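Local structure of GrgF (Penicillium sp. sh18, 6LZH) at residues A[208-211]-A[212-215]; A[147-150]-A[151-154]; A[84-87]-A[88-92]. The protein acts as a polyketide transferase of the alpha/beta hydrolase fold in gregatin A biosynthesis, probably fusing two polyketide chains by a Claisen-type condensation. All coordinates share one frame; numbering follows the deposited sequence.

Along the chain contact 3 comes first, then contact 2, then contact 1. Contact 3 is the start of helix 84-99, which belongs to the alpha/beta hydrolase core. The other two lie between strands 133-137 and 232-237, where enzymes of this fold commonly carry their lid: contact 2 starts helix 150-165 and contact 1 makes up most of helix 209-216. Contacts 1 and 2 touch, their centres about 11 Å apart, with Tyr212 packed on Arg150 and Ile153. Contact 3 touches neither; its centre lies about 16 Å from that of contact 1. All three reach the second subunit, where Tyr213 of one copy bonds His92 of the other, so the core helix meets the probable lid region across the dimer.

Contact 1 of 3, residues A[208-211]-A[212-215]; sequences SVQT and YYKS. With NA (sodium ion), chain D.
Tyr212 turns its N-H back to Val209 O, a weak bond of 3.3 Å in the first turn of helix 209-216. Just ahead, Ser208 is the N-cap: its OG weakly accepts from Thr211 N and takes a second bond, 2.9 Å long, from Thr211 OG1, while also bonding Asp81. With CG anti to the backbone N, the Tyr212 ring packs on Arg150 and Ile153 of helix 150-165, and its OH bonds Thr144 O. Tyr213 lies alongside Gln210, both side chains pointing the same way. Gln210 OE1 comes within 3.9 Å of Tyr213 CB, with amide and ring planes 52° apart, while the NE2 end is held by Asp160 and Ala157 O. Tyr213 OH bonds His92 of the second subunit. This short helix belongs to the segment between strands 133-137 and 232-237, the usual place of the lid in alpha/beta hydrolases. Lys214 gives its backbone N-H to Gln210 O in a nearly straight helical bond (3.0 Å, 169°). Its side chain runs back along the helix, extended until the last torsion, where a bend (chi4 78°) turns NZ toward Gln210. There a water bridges the two segments, accepting from Lys214 NZ at 2.9 Å and donating to Gln210 OE1 at 2.9 Å. Ser215 N bonds Thr211 O, one turn back, and Ser215 OG folds onto the helix to donate to Tyr212 O (2.9 Å). Ser215 O binds the sodium ion at 2.3 Å, and Trp218 O and three waters complete its ligands.

Contact 2 of 3, residues A[147-150]-A[151-154]; sequences PERR and QPIL
Arg150 and Leu154 touch one helical turn apart, with Arg150 CG 3.9 Å from Leu154 CD1, and Leu154 N donates to Arg150 O (3.0 Å) as helix 150-165 begins. The Arg150 side chain starts in the crowded position between the backbone N and the carbonyl carbon (chi1 89°), then runs extended to NE, which takes its guanidinium back over the preceding turn. There NH2 has two partners: Pro147 O at 2.7 Å, approached from above the carbonyl plane, and Glu148 OE2 at 3.1 Å, a weak bond within a salt bridge whose oxygen lies in the guanidinium plane. The Gln151 side chain crosses near the Arg150 guanidinium, its amide plane nearly parallel (9°). Arg149 behaves differently. Bent at both chi2 and chi3, it doubles back across Pro152 at about a right angle, bringing NH2 to 3.4 Å from Pro152 CG; Ile153 CG1 sits at the guanidinium edge, 3.7 Å from NH2. This nitrogen is buried there without a polar partner in the model. The loop after strand 133-137 leads into helix 150-165, whose Arg150, Ile153 and Leu154 pack against helix 209-216, while Arg150 and Leu154 also meet the second subunit at Tyr226, Ser228 and Phe127.

Contact 3 of 3, residues A[84-87]-A[88-92]; sequences ARQQ and AEHLH
Gln86 lies across the His90 ring, one turn apart near the start of helix 84-99. This core helix of the alpha/beta hydrolase fold packs on helix 116-127, which follows the active-site Cys115. The close-packed part of the contact is here. Gln86 CG, anti to the backbone N (chi1 180°), lies over the imidazole in a CH-pi contact, 3.8 Å from the ring centroid and 3.4 Å from His90 CE1, and the extended remainder carries the amide on past the ring. The same ring face also receives the backbone: Gln86 O sits 3.3 Å from His90 CG, toward the rim, while accepting the His90 N-H at 2.9 Å. Asp17 holds both polar ends, bonding His90 NE2 with one oxygen and Gln86 NE2 with the other, so it probably fixes how ring and amide are turned; Gln86 OE1 goes to Arg69. Gln87 and Leu91 line the inward side against Val120, and the Gln87 side chain is about 10 Å from that of Cys115. The flank turned to the second subunit is looser. Arg85 and Glu89 run side by side, but Arg85 NE and Glu89 OE2 are 3.8 Å apart, with guanidinium and carboxylate planes 64° from each other. The oxygen lies well out of the guanidinium plane, so this long salt bridge rests on charge alone; no hydrogen bond to NE is found in the model, although the contact buries it. Each charge has a further partner across the dimer, Asp83 of the second subunit for Arg85 and Arg161 of the second subunit for Glu89. Beneath both flanks runs the regular helical bonding, at its shortest where Ala88 N points almost straight at Ala84 O, 2.8 Å away with an N-H...O angle of 166°.

Contact 1 of 3, residues A[208-211]-A[212-215]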
ATOM      1  N   SER A 208      14.502  -5.903  -6.166  1.00 23.62           N
ATOM      2  CA  SER A 208      14.558  -4.456  -6.336  1.00 20.94           C
ATOM      3  C   SER A 208      14.635  -3.767  -4.981  1.00 20.10           C
ATOM      4  O   SER A 208      14.056  -4.230  -3.996  1.00 18.59           O
ATOM      5  CB  SER A 208      13.329  -3.950  -7.095  1.00 20.84           C
ATOM      6  OG  SER A 208      12.189  -4.000  -6.256  1.00 25.01           O
ATOM      7  N   VAL A 209      15.358  -2.646  -4.933  1.00 18.42           N
ATOM      8  CA  VAL A 209      15.373  -1.865  -3.697  1.00 20.63           C
ATOM      9  C   VAL A 209      13.984  -1.338  -3.367  1.00 19.15           C
ATOM     10  O   VAL A 209      13.687  -1.065  -2.205  1.00 19.01           O
ATOM     11  CB  VAL A 209      16.389  -0.703  -3.757  1.00 20.85           C
ATOM     12  CG1 VAL A 209      17.779  -1.215  -4.082  1.00 23.69           C
ATOM     13  CG2 VAL A 209      15.966   0.357  -4.776  1.00 22.06           C
ATOM     14  N   GLN A 210      13.116  -1.168  -4.368  1.00 17.31           N
ATOM     15  CA  GLN A 210      11.777  -0.679  -4.077  1.00 19.50           C
ATOM     16  C   GLN A 210      10.970  -1.703  -3.296  1.00 20.74           C
ATOM     17  O   GLN A 210       9.989  -1.336  -2.633  1.00 16.70           O
ATOM     18  CB  GLN A 210      11.052  -0.314  -5.384  1.00 19.68           C
ATOM     19  CG  GLN A 210      11.757   0.792  -6.175  1.00 17.01           C
ATOM     20  CD  GLN A 210      11.849   2.088  -5.374  1.00 18.68           C
ATOM     21  OE1 GLN A 210      10.958   2.411  -4.566  1.00 19.02           O
ATOM     22  NE2 GLN A 210      12.929   2.836  -5.588  1.00 18.15           N
ATOM     23  N   THR A 211      11.351  -2.980  -3.381  1.00 17.78           N
ATOM     24  CA  THR A 211      10.659  -4.006  -2.610  1.00 21.31           C
ATOM     25  C   THR A 211      10.633  -3.647  -1.127  1.00 21.95           C
ATOM     26  O   THR A 211       9.588  -3.745  -0.477  1.00 19.69           O
ATOM     27  CB  THR A 211      11.330  -5.366  -2.823  1.00 22.45           C
ATOM     28  OG1 THR A 211      11.168  -5.784  -4.192  1.00 17.83           O
ATOM     29  CG2 THR A 211      10.726  -6.411  -1.886  1.00 21.08           C
ATOM     30  N   TYR A 212      11.764  -3.187  -0.587  1.00 21.35           N
ATOM     31  CA  TYR A 212      11.823  -2.853   0.836  1.00 21.87           C
ATOM     32  C   TYR A 212      10.997  -1.604   1.150  1.00 24.56           C
ATOM     33  O   TYR A 212      10.317  -1.550   2.182  1.00 25.19           O
ATOM     34  CB  TYR A 212      13.279  -2.672   1.277  1.00 26.77           C
ATOM     35  CG  TYR A 212      13.416  -2.484   2.783  1.00 30.12           C
ATOM     36  CD1 TYR A 212      13.505  -3.580   3.638  1.00 33.03           C
ATOM     37  CD2 TYR A 212      13.426  -1.212   3.350  1.00 30.38           C
ATOM     38  CE1 TYR A 212      13.615  -3.414   5.023  1.00 32.76           C
ATOM     39  CE2 TYR A 212      13.531  -1.037   4.732  1.00 30.95           C
ATOM     40  CZ  TYR A 212      13.625  -2.141   5.561  1.00 37.38           C
ATOM     41  OH  TYR A 212      13.734  -1.972   6.927  1.00 36.67           O
ATOM     42  N   TYR A 213      11.038  -0.599   0.264  1.00 19.61           N
ATOM     43  CA  TYR A 213      10.197   0.591   0.411  1.00 22.58           C
ATOM     44  C   TYR A 213       8.718   0.225   0.542  1.00 22.42           C
ATOM     45  O   TYR A 213       8.028   0.683   1.458  1.00 20.81           O
ATOM     46  CB  TYR A 213      10.410   1.530  -0.789  1.00 16.48           C
ATOM     47  CG  TYR A 213       9.513   2.765  -0.793  1.00 19.85           C
ATOM     48  CD1 TYR A 213       8.212   2.721  -1.307  1.00 20.90           C
ATOM     49  CD2 TYR A 213       9.967   3.976  -0.280  1.00 19.26           C
ATOM     50  CE1 TYR A 213       7.396   3.853  -1.307  1.00 21.16           C
ATOM     51  CE2 TYR A 213       9.152   5.110  -0.272  1.00 19.15           C
ATOM     52  CZ  TYR A 213       7.872   5.044  -0.791  1.00 19.20           C
ATOM     53  OH  TYR A 213       7.073   6.176  -0.801  1.00 19.81           O
ATOM     54  N   LYS A 214       8.201  -0.580  -0.385  1.00 21.81           N
ATOM     55  CA  LYS A 214       6.778  -0.907  -0.331  1.00 20.35           C
ATOM     56  C   LYS A 214       6.419  -1.765   0.880  1.00 22.35           C
ATOM     57  O   LYS A 214       5.306  -1.645   1.409  1.00 27.19           O
ATOM     58  CB  LYS A 214       6.360  -1.604  -1.620  1.00 22.72           C
ATOM     59  CG  LYS A 214       6.272  -0.658  -2.809  1.00 20.41           C
ATOM     60  CD  LYS A 214       5.600  -1.323  -4.000  1.00 26.10           C
ATOM     61  CE  LYS A 214       5.701  -0.464  -5.265  1.00 30.09           C
ATOM     62  NZ  LYS A 214       7.058  -0.556  -5.904  1.00 31.89           N
ATOM     63  N   SER A 215       7.325  -2.637   1.340  1.00 22.21           N
ATOM     64  CA  SER A 215       6.967  -3.467   2.482  1.00 27.93           C
ATOM     65  C   SER A 215       6.851  -2.657   3.766  1.00 26.26           C
ATOM     66  O   SER A 215       6.103  -3.057   4.659  1.00 24.88           O
ATOM     67  CB  SER A 215       7.962  -4.623   2.663  1.00 25.27           C
ATOM     68  OG  SER A 215       9.288  -4.166   2.850  1.00 38.39           O
TER
HETATM   69 NA    NA D 302       5.832  -4.762   6.230  1.00 19.14          NA
HETATM   70  O   HOH W   1       8.111   1.913  -4.849  1.00 22.22           O
HETATM   71  O   HOH W   2       5.588  -2.950   7.803  1.00 35.27           O
HETATM   72  O   HOH W   3       5.800  -6.044   8.485  1.00 36.02           O
HETATM   73  O   HOH W   4       5.897  -6.944   5.061  1.00 29.02           O

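Contact 2 of 3, residues A[147-150]-A[151-154]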
ATOM      1  N   PRO A 147      14.829  -2.275  12.234  1.00 47.75           N
ATOM      2  CA  PRO A 147      14.388  -0.967  11.717  1.00 46.91           C
ATOM      3  C   PRO A 147      15.446   0.116  11.801  1.00 48.09           C
ATOM      4  O   PRO A 147      15.237   1.195  11.231  1.00 45.76           O
ATOM      5  CB  PRO A 147      13.174  -0.622  12.597  1.00 46.95           C
ATOM      6  CG  PRO A 147      12.788  -1.905  13.267  1.00 50.62           C
ATOM      7  CD  PRO A 147      14.064  -2.680  13.424  1.00 49.62           C
ATOM      8  N   GLU A 148      16.564  -0.130  12.481  1.00 49.32           N
ATOM      9  CA  GLU A 148      17.667   0.821  12.530  1.00 45.63           C
ATOM     10  C   GLU A 148      18.712   0.570  11.450  1.00 50.07           C
ATOM     11  O   GLU A 148      19.750   1.246  11.440  1.00 51.08           O
ATOM     12  CB  GLU A 148      18.317   0.798  13.915  1.00 49.94           C
ATOM     13  CG  GLU A 148      17.423   1.353  15.024  1.00 53.81           C
ATOM     14  CD  GLU A 148      16.714   2.647  14.632  1.00 56.07           C
ATOM     15  OE1 GLU A 148      17.299   3.735  14.839  1.00 56.00           O
ATOM     16  OE2 GLU A 148      15.569   2.579  14.129  1.00 55.78           O
ATOM     17  N   ARG A 149      18.477  -0.393  10.553  1.00 42.87           N
ATOM     18  CA  ARG A 149      19.158  -0.438   9.263  1.00 43.85           C
ATOM     19  C   ARG A 149      18.178  -0.202   8.116  1.00 37.33           C
ATOM     20  O   ARG A 149      18.469  -0.545   6.966  1.00 41.33           O
ATOM     21  CB  ARG A 149      19.903  -1.761   9.076  1.00 48.49           C
ATOM     22  CG  ARG A 149      21.432  -1.642   9.205  1.00 51.93           C
ATOM     23  CD  ARG A 149      22.112  -1.248   7.885  1.00 46.01           C
ATOM     24  NE  ARG A 149      22.149  -2.326   6.891  1.00 49.67           N
ATOM     25  CZ  ARG A 149      21.532  -2.280   5.709  1.00 48.22           C
ATOM     26  NH1 ARG A 149      21.619  -3.299   4.865  1.00 40.58           N
ATOM     27  NH2 ARG A 149      20.808  -1.217   5.375  1.00 47.90           N
ATOM     28  N   ARG A 150      17.012   0.374   8.418  1.00 35.15           N
ATOM     29  CA  ARG A 150      16.089   0.782   7.367  1.00 31.58           C
ATOM     30  C   ARG A 150      16.622   1.977   6.586  1.00 28.55           C
ATOM     31  O   ARG A 150      16.277   2.151   5.413  1.00 25.84           O
ATOM     32  CB  ARG A 150      14.727   1.128   7.971  1.00 32.29           C
ATOM     33  CG  ARG A 150      14.627   2.595   8.371  1.00 33.68           C
ATOM     34  CD  ARG A 150      13.289   2.991   8.984  1.00 35.44           C
ATOM     35  NE  ARG A 150      13.393   4.343   9.527  1.00 38.50           N
ATOM     36  CZ  ARG A 150      13.868   4.631  10.738  1.00 41.05           C
ATOM     37  NH1 ARG A 150      13.943   5.894  11.131  1.00 39.11           N
ATOM     38  NH2 ARG A 150      14.253   3.659  11.564  1.00 36.93           N
ATOM     39  N   GLN A 151      17.445   2.813   7.222  1.00 31.25           N
ATOM     40  CA  GLN A 151      17.826   4.090   6.624  1.00 28.58           C
ATOM     41  C   GLN A 151      18.609   3.923   5.332  1.00 31.00           C
ATOM     42  O   GLN A 151      18.261   4.588   4.339  1.00 27.33           O
ATOM     43  CB  GLN A 151      18.611   4.921   7.644  1.00 28.32           C
ATOM     44  CG  GLN A 151      17.875   5.140   8.958  1.00 38.87           C
ATOM     45  CD  GLN A 151      18.277   4.137  10.034  1.00 42.98           C
ATOM     46  OE1 GLN A 151      18.092   2.925   9.877  1.00 36.47           O
ATOM     47  NE2 GLN A 151      18.838   4.641  11.132  1.00 40.91           N
ATOM     48  N   PRO A 152      19.650   3.086   5.260  1.00 29.61           N
ATOM     49  CA  PRO A 152      20.362   2.953   3.982  1.00 30.51           C
ATOM     50  C   PRO A 152      19.466   2.492   2.850  1.00 25.34           C
ATOM     51  O   PRO A 152      19.552   3.048   1.753  1.00 25.21           O
ATOM     52  CB  PRO A 152      21.464   1.926   4.298  1.00 30.55           C
ATOM     53  CG  PRO A 152      21.645   2.011   5.767  1.00 31.74           C
ATOM     54  CD  PRO A 152      20.271   2.249   6.303  1.00 32.95           C
ATOM     55  N   ILE A 153      18.592   1.506   3.075  1.00 23.45           N
ATOM     56  CA  ILE A 153      17.812   1.009   1.947  1.00 25.88           C
ATOM     57  C   ILE A 153      16.782   2.044   1.508  1.00 20.17           C
ATOM     58  O   ILE A 153      16.502   2.180   0.313  1.00 21.59           O
ATOM     59  CB  ILE A 153      17.168  -0.347   2.284  1.00 27.19           C
ATOM     60  CG1 ILE A 153      18.247  -1.367   2.641  1.00 31.73           C
ATOM     61  CG2 ILE A 153      16.396  -0.891   1.084  1.00 26.09           C
ATOM     62  CD1 ILE A 153      17.689  -2.699   3.084  1.00 36.20           C
ATOM     63  N   LEU A 154      16.227   2.816   2.447  1.00 20.68           N
ATOM     64  CA  LEU A 154      15.315   3.888   2.054  1.00 21.80           C
ATOM     65  C   LEU A 154      16.036   4.949   1.224  1.00 21.91           C
ATOM     66  O   LEU A 154      15.481   5.464   0.242  1.00 18.96           O
ATOM     67  CB  LEU A 154      14.660   4.501   3.293  1.00 22.26           C
ATOM     68  CG  LEU A 154      13.545   3.662   3.938  1.00 22.41           C
ATOM     69  CD1 LEU A 154      13.019   4.333   5.219  1.00 24.47           C
ATOM     70  CD2 LEU A 154      12.403   3.456   2.940  1.00 24.08           C
TER

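Contact 3 of 3, residues A[84-87]-A[88-92]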
ATOM      1  N   ALA A  84       3.252  -6.531  -2.208  1.00 15.98           N
ATOM      2  CA  ALA A  84       2.208  -7.376  -1.637  1.00 18.25           C
ATOM      3  C   ALA A  84       0.825  -6.833  -1.953  1.00 17.63           C
ATOM      4  O   ALA A  84      -0.076  -7.592  -2.322  1.00 15.20           O
ATOM      5  CB  ALA A  84       2.385  -7.499  -0.122  1.00 20.31           C
ATOM      6  N   ARG A  85       0.628  -5.515  -1.794  1.00 16.66           N
ATOM      7  CA  ARG A  85      -0.679  -4.941  -2.088  1.00 17.61           C
ATOM      8  C   ARG A  85      -1.105  -5.242  -3.520  1.00 14.17           C
ATOM      9  O   ARG A  85      -2.235  -5.680  -3.764  1.00 14.24           O
ATOM     10  CB  ARG A  85      -0.667  -3.433  -1.851  1.00 18.47           C
ATOM     11  CG  ARG A  85      -2.031  -2.833  -2.045  1.00 22.89           C
ATOM     12  CD  ARG A  85      -1.965  -1.308  -1.898  1.00 28.14           C
ATOM     13  NE  ARG A  85      -1.653  -0.687  -3.179  1.00 25.08           N
ATOM     14  CZ  ARG A  85      -1.634   0.627  -3.379  1.00 28.68           C
ATOM     15  NH1 ARG A  85      -1.901   1.446  -2.374  1.00 22.08           N
ATOM     16  NH2 ARG A  85      -1.350   1.115  -4.580  1.00 26.35           N
ATOM     17  N   GLN A  86      -0.213  -5.005  -4.482  1.00 15.52           N
ATOM     18  CA  GLN A  86      -0.565  -5.264  -5.877  1.00 14.74           C
ATOM     19  C   GLN A  86      -0.814  -6.749  -6.110  1.00 16.26           C
ATOM     20  O   GLN A  86      -1.687  -7.129  -6.899  1.00 13.31           O
ATOM     21  CB  GLN A  86       0.550  -4.785  -6.808  1.00 17.57           C
ATOM     22  CG  GLN A  86       0.232  -5.039  -8.284  1.00 20.18           C
ATOM     23  CD  GLN A  86       1.413  -4.787  -9.218  1.00 24.43           C
ATOM     24  OE1 GLN A  86       2.557  -5.106  -8.897  1.00 27.76           O
ATOM     25  NE2 GLN A  86       1.131  -4.235 -10.388  1.00 20.22           N
ATOM     26  N   GLN A  87      -0.021  -7.604  -5.456  1.00 16.77           N
ATOM     27  CA  GLN A  87      -0.151  -9.041  -5.681  1.00 15.62           C
ATOM     28  C   GLN A  87      -1.468  -9.549  -5.120  1.00 18.26           C
ATOM     29  O   GLN A  87      -2.121 -10.411  -5.726  1.00 16.32           O
ATOM     30  CB  GLN A  87       1.046  -9.790  -5.071  1.00 16.58           C
ATOM     31  CG  GLN A  87       1.183 -11.235  -5.577  1.00 24.44           C
ATOM     32  CD  GLN A  87       2.482 -11.936  -5.174  1.00 29.02           C
ATOM     33  OE1 GLN A  87       3.559 -11.306  -5.044  1.00 23.02           O
ATOM     34  NE2 GLN A  87       2.388 -13.258  -4.986  1.00 19.16           N
ATOM     35  N   ALA A  88      -1.890  -9.007  -3.974  1.00 15.82           N
ATOM     36  CA  ALA A  88      -3.215  -9.337  -3.461  1.00 13.93           C
ATOM     37  C   ALA A  88      -4.288  -8.875  -4.430  1.00 18.60           C
ATOM     38  O   ALA A  88      -5.266  -9.589  -4.670  1.00 17.62           O
ATOM     39  CB  ALA A  88      -3.432  -8.685  -2.091  1.00 16.23           C
ATOM     40  N   GLU A  89      -4.142  -7.655  -4.966  1.00 15.93           N
ATOM     41  CA  GLU A  89      -5.093  -7.173  -5.962  1.00 14.47           C
ATOM     42  C   GLU A  89      -5.169  -8.132  -7.138  1.00 18.62           C
ATOM     43  O   GLU A  89      -6.256  -8.414  -7.655  1.00 17.92           O
ATOM     44  CB  GLU A  89      -4.686  -5.787  -6.447  1.00 18.05           C
ATOM     45  CG  GLU A  89      -5.096  -4.656  -5.539  1.00 20.55           C
ATOM     46  CD  GLU A  89      -4.722  -3.320  -6.148  1.00 27.48           C
ATOM     47  OE1 GLU A  89      -5.367  -2.888  -7.131  1.00 28.91           O
ATOM     48  OE2 GLU A  89      -3.751  -2.735  -5.669  1.00 27.90           O
ATOM     49  N   HIS A  90      -4.021  -8.647  -7.564  1.00 16.01           N
ATOM     50  CA  HIS A  90      -4.000  -9.536  -8.715  1.00 15.50           C
ATOM     51  C   HIS A  90      -4.710 -10.848  -8.414  1.00 16.93           C
ATOM     52  O   HIS A  90      -5.273 -11.464  -9.320  1.00 15.12           O
ATOM     53  CB  HIS A  90      -2.557  -9.759  -9.151  1.00 14.09           C
ATOM     54  CG  HIS A  90      -1.958  -8.577  -9.843  1.00 17.75           C
ATOM     55  ND1 HIS A  90      -0.621  -8.498 -10.170  1.00 18.06           N
ATOM     56  CD2 HIS A  90      -2.522  -7.419 -10.274  1.00 19.63           C
ATOM     57  CE1 HIS A  90      -0.386  -7.346 -10.772  1.00 20.05           C
ATOM     58  NE2 HIS A  90      -1.522  -6.673 -10.849  1.00 18.00           N
ATOM     59  N   LEU A  91      -4.720 -11.276  -7.146  1.00 17.68           N
ATOM     60  CA  LEU A  91      -5.490 -12.466  -6.779  1.00 15.36           C
ATOM     61  C   LEU A  91      -6.990 -12.228  -6.918  1.00 17.10           C
ATOM     62  O   LEU A  91      -7.736 -13.162  -7.241  1.00 15.05           O
ATOM     63  CB  LEU A  91      -5.162 -12.897  -5.355  1.00 15.03           C
ATOM     64  CG  LEU A  91      -3.858 -13.666  -5.179  1.00 14.60           C
ATOM     65  CD1 LEU A  91      -3.629 -13.932  -3.694  1.00 15.67           C
ATOM     66  CD2 LEU A  91      -3.892 -14.994  -5.958  1.00 12.45           C
ATOM     67  N   HIS A  92      -7.454 -10.994  -6.694  1.00 14.64           N
ATOM     68  CA  HIS A  92      -8.846 -10.675  -7.027  1.00 15.97           C
ATOM     69  C   HIS A  92      -9.095 -10.819  -8.531  1.00 19.30           C
ATOM     70  O   HIS A  92     -10.159 -11.284  -8.959  1.00 18.31           O
ATOM     71  CB  HIS A  92      -9.209  -9.254  -6.596  1.00 17.02           C
ATOM     72  CG  HIS A  92      -8.817  -8.902  -5.193  1.00 15.72           C
ATOM     73  ND1 HIS A  92      -8.786  -9.826  -4.169  1.00 17.29           N
ATOM     74  CD2 HIS A  92      -8.433  -7.720  -4.647  1.00 15.91           C
ATOM     75  CE1 HIS A  92      -8.412  -9.226  -3.049  1.00 15.92           C
ATOM     76  NE2 HIS A  92      -8.199  -7.947  -3.311  1.00 18.91           N
TER